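Local coordinates for peptidoglycan-recognition protein-SD (Drosophila melanogaster, PDB 2RKQ) that binds the peptidoglycan of Gram-positive bacteria as a secreted receptor of innate immunity and activates the Toll pathway, at residues V5-A8 and E9-A12; Q53-M57 and S58-F62; A153-A156 and L157-W161. All blocks are in the same frame, centred on the assembly; numbering follows the deposited sequence.

Contact 1 (V5-A8 and E9-A12); sequences VTRA and EWNA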
loop_
_atom_site.group_PDB
_atom_site.type_symbol
_atom_site.label_atom_id
_atom_site.label_comp_id
_atom_site.label_asym_id
_atom_site.label_seq_id
_atom_site.Cartn_x
_atom_site.Cartn_y
_atom_site.Cartn_z
ATOM N N VAL A 5 -3.297 -3.408 -11.888
ATOM C CA VAL A 5 -2.317 -4.295 -12.504
ATOM C C VAL A 5 -2.221 -5.521 -11.613
ATOM O O VAL A 5 -1.623 -5.477 -10.530
ATOM C CB VAL A 5 -0.952 -3.631 -12.630
ATOM C CG1 VAL A 5 0.050 -4.591 -13.295
ATOM C CG2 VAL A 5 -1.047 -2.312 -13.414
ATOM N N THR A 6 -2.829 -6.608 -12.057
ATOM C CA THR A 6 -2.891 -7.808 -11.248
ATOM C C THR A 6 -1.518 -8.425 -11.099
ATOM O O THR A 6 -0.584 -8.109 -11.843
ATOM C CB THR A 6 -3.815 -8.848 -11.857
ATOM O OG1 THR A 6 -3.303 -9.243 -13.132
ATOM C CG2 THR A 6 -5.239 -8.301 -11.991
ATOM N N ARG A 7 -1.406 -9.306 -10.114
ATOM C CA ARG A 7 -0.148 -9.981 -9.853
ATOM C C ARG A 7 0.420 -10.593 -11.124
ATOM O O ARG A 7 1.605 -10.461 -11.399
ATOM C CB ARG A 7 -0.341 -11.059 -8.788
ATOM C CG ARG A 7 -0.746 -10.525 -7.404
ATOM C CD ARG A 7 -0.894 -11.673 -6.424
ATOM N NE ARG A 7 0.409 -12.255 -6.078
ATOM C CZ ARG A 7 1.107 -11.926 -4.984
ATOM N NH1 ARG A 7 0.662 -11.004 -4.141
ATOM N NH2 ARG A 7 2.268 -12.525 -4.732
ATOM N N ALA A 8 -0.423 -11.264 -11.913
ATOM C CA ALA A 8 0.073 -11.882 -13.148
ATOM C C ALA A 8 0.631 -10.840 -14.119
ATOM O O ALA A 8 1.635 -11.076 -14.809
ATOM C CB ALA A 8 -1.023 -12.703 -13.821
ATOM N N GLU A 9 -0.028 -9.685 -14.168
ATOM C CA GLU A 9 0.364 -8.604 -15.084
ATOM C C GLU A 9 1.695 -7.952 -14.736
ATOM O O GLU A 9 2.341 -7.381 -15.611
ATOM C CB GLU A 9 -0.738 -7.552 -15.177
ATOM C CG GLU A 9 -1.964 -8.009 -15.957
ATOM C CD GLU A 9 -3.092 -7.007 -15.827
ATOM O OE1 GLU A 9 -3.200 -6.126 -16.702
ATOM O OE2 GLU A 9 -3.841 -7.085 -14.840
ATOM N N TRP A 10 2.123 -8.043 -13.473
ATOM C CA TRP A 10 3.475 -7.640 -13.147
ATOM C C TRP A 10 4.437 -8.798 -12.916
ATOM O O TRP A 10 5.561 -8.604 -12.454
ATOM C CB TRP A 10 3.523 -6.603 -12.013
ATOM C CG TRP A 10 2.934 -6.961 -10.658
ATOM C CD1 TRP A 10 1.664 -6.714 -10.228
ATOM C CD2 TRP A 10 3.654 -7.463 -9.522
ATOM N NE1 TRP A 10 1.525 -7.088 -8.903
ATOM C CE2 TRP A 10 2.730 -7.558 -8.451
ATOM C CE3 TRP A 10 4.987 -7.869 -9.309
ATOM C CZ2 TRP A 10 3.086 -8.026 -7.193
ATOM C CZ3 TRP A 10 5.343 -8.329 -8.049
ATOM C CH2 TRP A 10 4.396 -8.401 -7.000
ATOM N N ASN A 11 3.993 -9.995 -13.279
ATOM C CA ASN A 11 4.808 -11.205 -13.202
ATOM C C ASN A 11 5.312 -11.448 -11.788
ATOM O O ASN A 11 6.483 -11.772 -11.565
ATOM C CB ASN A 11 5.961 -11.161 -14.217
ATOM C CG ASN A 11 6.629 -12.501 -14.389
ATOM O OD1 ASN A 11 5.975 -13.555 -14.312
ATOM N ND2 ASN A 11 7.939 -12.481 -14.599
ATOM N N ALA A 12 4.406 -11.287 -10.831
ATOM C CA ALA A 12 4.695 -11.580 -9.438
ATOM C C ALA A 12 5.096 -13.024 -9.240
ATOM O O ALA A 12 4.634 -13.900 -9.971
ATOM C CB ALA A 12 3.449 -11.290 -8.601
#
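From Thr6 to Ala12 the backbone makes a compact helix-like turn, with Trp10 N bonded to Thr6 O at 3.2 Å, and it then swings round at Asn11, whose phi is positive. Thr6 and Glu9 lock the start of the turn. The carboxylate oxygen Glu9 OE2 is gripped twice: the hydroxyl Thr6 OG1 donates to its anti lone pair at 2.8 Å, and Thr6 N reaches it from above the carboxylate plane at 3.0 Å. In return Glu9 N makes a weak bond to Thr6 OG1. This reciprocal pairing is a capping box, for which threonine and glutamate three residues apart are well suited. The far end of the turn is a Schellman motif, closed by Ala12 N to Arg7 O (3.0 Å, 173° at the hydrogen) and by Asn11 N to Ala8 O; asparagine tolerates the left-handed backbone this needs. Trp10 holds its CG between the backbone N and the carbonyl carbon (chi1 59°), which brings the indole back against Arg7. Arg7 CA lies over its five-membered ring, 3.9 Å from the centroid, while Val5 O meets its edge in the ring plane. Trp10 NE1 bonds to Glu79 O on strand 77-79. Arg7 rests its CB on Ala12 CB at 3.8 Å, and its guanidinium runs on to a salt bridge with Asp64. The small methyl of Ala12 also lies over the rim of one indole face.

Contact 2 (Q53-M57 and S58-F62); sequences QNFQM and SKQKF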
loop_
_atom_site.group_PDB
_atom_site.type_symbol
_atom_site.label_atom_id
_atom_site.label_comp_id
_atom_site.label_asym_id
_atom_site.label_seq_id
_atom_site.Cartn_x
_atom_site.Cartn_y
_atom_site.Cartn_z
ATOM N N GLN A 53 9.100 -7.040 -4.162
ATOM C CA GLN A 53 8.664 -8.348 -3.717
ATOM C C GLN A 53 9.853 -9.219 -3.396
ATOM O O GLN A 53 9.866 -9.860 -2.355
ATOM C CB GLN A 53 7.805 -9.025 -4.776
ATOM C CG GLN A 53 7.306 -10.369 -4.299
ATOM C CD GLN A 53 6.505 -11.130 -5.319
ATOM O OE1 GLN A 53 6.833 -11.146 -6.512
ATOM N NE2 GLN A 53 5.448 -11.790 -4.854
ATOM N N ASN A 54 10.826 -9.260 -4.304
ATOM C CA ASN A 54 11.989 -10.131 -4.119
ATOM C C ASN A 54 12.799 -9.721 -2.892
ATOM O O ASN A 54 13.272 -10.585 -2.144
ATOM C CB ASN A 54 12.909 -10.112 -5.342
ATOM C CG ASN A 54 12.288 -10.717 -6.602
ATOM O OD1 ASN A 54 12.819 -10.508 -7.703
ATOM N ND2 ASN A 54 11.193 -11.450 -6.471
ATOM N N PHE A 55 12.972 -8.421 -2.677
ATOM C CA PHE A 55 13.689 -7.944 -1.497
ATOM C C PHE A 55 12.959 -8.334 -0.218
ATOM O O PHE A 55 13.557 -8.858 0.723
ATOM C CB PHE A 55 13.866 -6.425 -1.523
ATOM C CG PHE A 55 14.537 -5.873 -0.291
ATOM C CD1 PHE A 55 13.781 -5.344 0.757
ATOM C CD2 PHE A 55 15.928 -5.891 -0.179
ATOM C CE1 PHE A 55 14.399 -4.841 1.903
ATOM C CE2 PHE A 55 16.554 -5.386 0.968
ATOM C CZ PHE A 55 15.781 -4.861 2.006
ATOM N N GLN A 56 11.661 -8.069 -0.165
ATOM C CA GLN A 56 10.908 -8.367 1.047
ATOM C C GLN A 56 10.838 -9.865 1.331
ATOM O O GLN A 56 10.911 -10.295 2.489
ATOM C CB GLN A 56 9.507 -7.773 0.958
ATOM C CG GLN A 56 9.554 -6.256 0.923
ATOM C CD GLN A 56 8.235 -5.634 1.276
ATOM O OE1 GLN A 56 8.151 -4.784 2.178
ATOM N NE2 GLN A 56 7.195 -6.078 0.625
ATOM N N MET A 57 10.693 -10.666 0.287
ATOM C CA MET A 57 10.620 -12.099 0.485
ATOM C C MET A 57 11.994 -12.675 0.797
ATOM O O MET A 57 12.127 -13.522 1.689
ATOM C CB MET A 57 10.002 -12.763 -0.736
ATOM C CG MET A 57 8.526 -12.436 -0.908
ATOM S SD MET A 57 7.774 -13.151 -2.378
ATOM C CE MET A 57 7.829 -14.888 -1.976
ATOM N N SER A 58 13.020 -12.228 0.076
ATOM C CA SER A 58 14.365 -12.774 0.277
ATOM C C SER A 58 15.142 -12.198 1.457
ATOM O O SER A 58 15.735 -12.967 2.229
ATOM C CB SER A 58 15.187 -12.630 -0.995
ATOM O OG SER A 58 14.870 -13.678 -1.874
ATOM N N LYS A 59 15.143 -10.883 1.616
ATOM C CA LYS A 59 15.921 -10.242 2.679
ATOM C C LYS A 59 15.132 -10.086 3.974
ATOM O O LYS A 59 15.651 -10.386 5.055
ATOM C CB LYS A 59 16.451 -8.874 2.231
ATOM C CG LYS A 59 17.159 -8.871 0.878
ATOM C CD LYS A 59 18.435 -9.653 0.929
ATOM C CE LYS A 59 19.269 -9.440 -0.321
ATOM N NZ LYS A 59 20.396 -10.427 -0.297
ATOM N N GLN A 60 13.894 -9.600 3.873
ATOM C CA GLN A 60 13.058 -9.405 5.060
ATOM C C GLN A 60 12.367 -10.711 5.464
ATOM O O GLN A 60 11.854 -10.823 6.590
ATOM C CB GLN A 60 12.041 -8.266 4.867
ATOM C CG GLN A 60 12.655 -6.846 4.764
ATOM C CD GLN A 60 11.611 -5.756 4.602
ATOM O OE1 GLN A 60 11.181 -5.129 5.584
ATOM N NE2 GLN A 60 11.200 -5.510 3.366
ATOM N N LYS A 61 12.368 -11.694 4.559
ATOM C CA LYS A 61 11.823 -13.032 4.801
ATOM C C LYS A 61 10.290 -13.016 5.013
ATOM O O LYS A 61 9.717 -13.904 5.651
ATOM C CB LYS A 61 12.568 -13.727 5.969
ATOM C CG LYS A 61 14.092 -13.506 6.012
ATOM C CD LYS A 61 14.812 -14.247 4.897
ATOM C CE LYS A 61 16.331 -14.206 5.111
ATOM N NZ LYS A 61 16.831 -15.430 5.832
ATOM N N PHE A 62 9.632 -12.014 4.434
ATOM C CA PHE A 62 8.160 -11.992 4.371
ATOM C C PHE A 62 7.678 -13.106 3.453
ATOM O O PHE A 62 8.419 -13.540 2.558
ATOM C CB PHE A 62 7.636 -10.661 3.810
ATOM C CG PHE A 62 7.881 -9.466 4.678
ATOM C CD1 PHE A 62 7.624 -8.198 4.167
ATOM C CD2 PHE A 62 8.324 -9.585 6.003
ATOM C CE1 PHE A 62 7.817 -7.067 4.955
ATOM C CE2 PHE A 62 8.528 -8.442 6.805
ATOM C CZ PHE A 62 8.280 -7.184 6.258
HETATM O O HOH W 1 12.885 -13.655 -3.624
#
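Gln56 and Phe62 meet at the C-cap of helix 42-58, where Lys61 leaves helical geometry with a positive phi. Wider bonds join and then replace the alpha-helical ones here: Phe55 O accepts from both Lys59 N and Gln60 N, and Gln56 O from Phe62 N at 2.9 Å, six residues on. The Gln56 side chain starts with its CB 3.7 Å from both Phe62 CD1 and Gln60 NE2. Its CG is anti to the carbonyl carbon (chi1 -65°) and faces Gln60 NE2, but so closely that the placing of that amide end is doubtful. The chain then runs extended, side by side with Gln60, and CD packs on Phe62 CD1 at 3.9 Å. At the tip, OE1 takes a weak bond from Gln60 NE2 at 3.4 Å and sits at the edge of the Phe62 ring, 3.6 Å from CE1; the amide and ring planes are 67° apart. Glutamine suits this place because its methylenes can pack while its amide still meets a polar neighbour. Phe55 turns outward and is met at its edge by the same Gln60 NE2, while across one face lies the aliphatic start of Lys59, with Lys59 CB 4.0 Å from the Phe55 ring centroid.

Contact 3 (A153-A156 and L157-W161); sequences ALYA and LIQQW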
loop_
_atom_site.group_PDB
_atom_site.type_symbol
_atom_site.label_atom_id
_atom_site.label_comp_id
_atom_site.label_asym_id
_atom_site.label_seq_id
_atom_site.Cartn_x
_atom_site.Cartn_y
_atom_site.Cartn_z
ATOM N N ALA A 153 5.977 14.588 3.296
ATOM C CA ALA A 153 5.166 15.280 2.299
ATOM C C ALA A 153 3.897 14.507 2.001
ATOM O O ALA A 153 2.811 15.080 1.882
ATOM C CB ALA A 153 5.962 15.511 1.010
ATOM N N LEU A 154 4.038 13.188 1.890
ATOM C CA LEU A 154 2.867 12.375 1.621
ATOM C C LEU A 154 1.966 12.280 2.858
ATOM O O LEU A 154 0.736 12.345 2.751
ATOM C CB LEU A 154 3.301 11.002 1.107
ATOM C CG LEU A 154 2.191 9.970 0.906
ATOM C CD1 LEU A 154 1.028 10.499 0.048
ATOM C CD2 LEU A 154 2.801 8.753 0.254
ATOM N N TYR A 155 2.571 12.155 4.029
ATOM C CA TYR A 155 1.784 12.137 5.262
ATOM C C TYR A 155 0.942 13.399 5.413
ATOM O O TYR A 155 -0.237 13.315 5.739
ATOM C CB TYR A 155 2.675 11.951 6.482
ATOM C CG TYR A 155 1.902 11.779 7.764
ATOM C CD1 TYR A 155 1.976 12.745 8.768
ATOM C CD2 TYR A 155 1.067 10.676 7.959
ATOM C CE1 TYR A 155 1.268 12.597 9.953
ATOM C CE2 TYR A 155 0.358 10.517 9.145
ATOM C CZ TYR A 155 0.465 11.488 10.127
ATOM O OH TYR A 155 -0.239 11.337 11.303
ATOM N N ALA A 156 1.525 14.550 5.095
ATOM C CA ALA A 156 0.788 15.822 5.202
ATOM C C ALA A 156 -0.446 15.840 4.309
ATOM O O ALA A 156 -1.489 16.418 4.661
ATOM C CB ALA A 156 1.684 16.966 4.846
ATOM N N LEU A 157 -0.323 15.210 3.144
ATOM C CA LEU A 157 -1.430 15.135 2.208
ATOM C C LEU A 157 -2.526 14.204 2.726
ATOM O O LEU A 157 -3.712 14.578 2.741
ATOM C CB LEU A 157 -0.945 14.684 0.823
ATOM C CG LEU A 157 -0.045 15.649 0.055
ATOM C CD1 LEU A 157 0.403 14.971 -1.245
ATOM C CD2 LEU A 157 -0.779 16.972 -0.229
ATOM N N ILE A 158 -2.137 13.002 3.160
ATOM C CA ILE A 158 -3.153 12.031 3.573
ATOM C C ILE A 158 -3.903 12.511 4.817
ATOM O O ILE A 158 -5.072 12.194 4.994
ATOM C CB ILE A 158 -2.608 10.579 3.738
ATOM C CG1 ILE A 158 -1.670 10.451 4.925
ATOM C CG2 ILE A 158 -1.929 10.121 2.469
ATOM C CD1 ILE A 158 -2.235 9.669 6.065
ATOM N N GLN A 159 -3.247 13.304 5.666
ATOM C CA GLN A 159 -3.960 13.847 6.830
ATOM C C GLN A 159 -5.143 14.701 6.414
ATOM O O GLN A 159 -6.033 14.976 7.225
ATOM C CB GLN A 159 -3.037 14.709 7.681
ATOM C CG GLN A 159 -1.987 13.943 8.449
ATOM C CD GLN A 159 -1.202 14.851 9.347
ATOM O OE1 GLN A 159 -1.310 14.775 10.578
ATOM N NE2 GLN A 159 -0.435 15.737 8.752
ATOM N N GLN A 160 -5.126 15.181 5.176
ATOM C CA GLN A 160 -6.217 16.013 4.685
ATOM C C GLN A 160 -7.344 15.226 4.029
ATOM O O GLN A 160 -8.398 15.798 3.710
ATOM C CB GLN A 160 -5.729 17.050 3.664
ATOM C CG GLN A 160 -4.558 17.881 4.135
ATOM C CD GLN A 160 -3.930 18.745 3.031
ATOM O OE1 GLN A 160 -3.291 19.760 3.324
ATOM N NE2 GLN A 160 -4.094 18.344 1.771
ATOM N N TRP A 161 -7.110 13.939 3.787
ATOM C CA TRP A 161 -8.084 13.105 3.110
ATOM C C TRP A 161 -9.234 12.711 4.022
ATOM O O TRP A 161 -9.085 12.669 5.249
ATOM C CB TRP A 161 -7.417 11.822 2.607
ATOM C CG TRP A 161 -6.415 12.023 1.519
ATOM C CD1 TRP A 161 -5.943 13.208 1.022
ATOM C CD2 TRP A 161 -5.714 10.985 0.837
ATOM N NE1 TRP A 161 -5.003 12.963 0.038
ATOM C CE2 TRP A 161 -4.838 11.608 -0.086
ATOM C CE3 TRP A 161 -5.743 9.584 0.910
ATOM C CZ2 TRP A 161 -3.998 10.874 -0.930
ATOM C CZ3 TRP A 161 -4.905 8.851 0.069
ATOM C CH2 TRP A 161 -4.042 9.504 -0.833
HETATM O O HOH W 2 -0.095 12.954 13.272
#
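Tyr155 and Gln159, one helical turn apart, lie nearly flat on each other: the phenol ring and the side-chain amide are stacked with their planes 24° apart. Gln159 CG stands over the ring face, 4.0 Å from the Tyr155 centroid, and the amide carbon Gln159 CD follows at 3.4 Å from Tyr155 CE1, near one long side of the ring. The other long side receives Ile158, whose CD1 approaches Tyr155 CD2 at 3.9 Å, obliquely and from the same side of the ring plane. Tyrosine reaches these neighbours because its CG is anti to the backbone N (chi1 -174°), beside its carbonyl, so that the ring extends along the two later residues. Its hydroxyl carries the contact into water: one water lies 2.6 Å from Tyr155 OH and gives a weak bond to Gln159 OE1. With an alanine here instead of Tyr155, the Gln159 amide is likely to lose the ring it lies on and be free to turn, Ile158 CD1 to lose its aromatic neighbour, and the water one anchor. Two branches suit isoleucine to the buried position 158: while one touches Tyr155, the other, Ile158 CG2, touches Leu154 CD1 at 3.8 Å. Its CG1 is squeezed between backbone N and carbonyl carbon (chi1 69°), pressed to within 3.3 Å of Tyr155 O. Beneath these side chains, Ile158 N bonds to Leu154 O and Gln159 N to Tyr155 O, both at 3.0 Å. Leu157 and Trp161 turn instead to helix 113-128, Leu157 touching Leu116 and Trp161 touching Leu123. The whole is an amphipathic helix end, with helix 152-158 passing into a type I beta turn, Ile158 to Trp161, in the amidase-like fold of peptidoglycan-recognition proteins.

Overall arrangement
Past the N-terminal edge strand 4-5, contact 1 closes a tight turn on the way to strand 26-33. Contact 2 then ends helix 42-58 and starts the loop toward strand 69-71, and contact 3 ends helix 152-158 late in the chain. The three follow in series; none nests in or crosses another. Contacts 1 and 2 nevertheless touch, because Gln53 of the helix packs on Arg7 and Trp10; Asp64 and the carbonyl of Lys13 each bind both Arg7 and Gln53, tying the N-terminal loop to the helix. Contact 3 lies on the opposite side of the chain's centre, about 28 Å from either centre to centre, and joins its helix to helix 113-128.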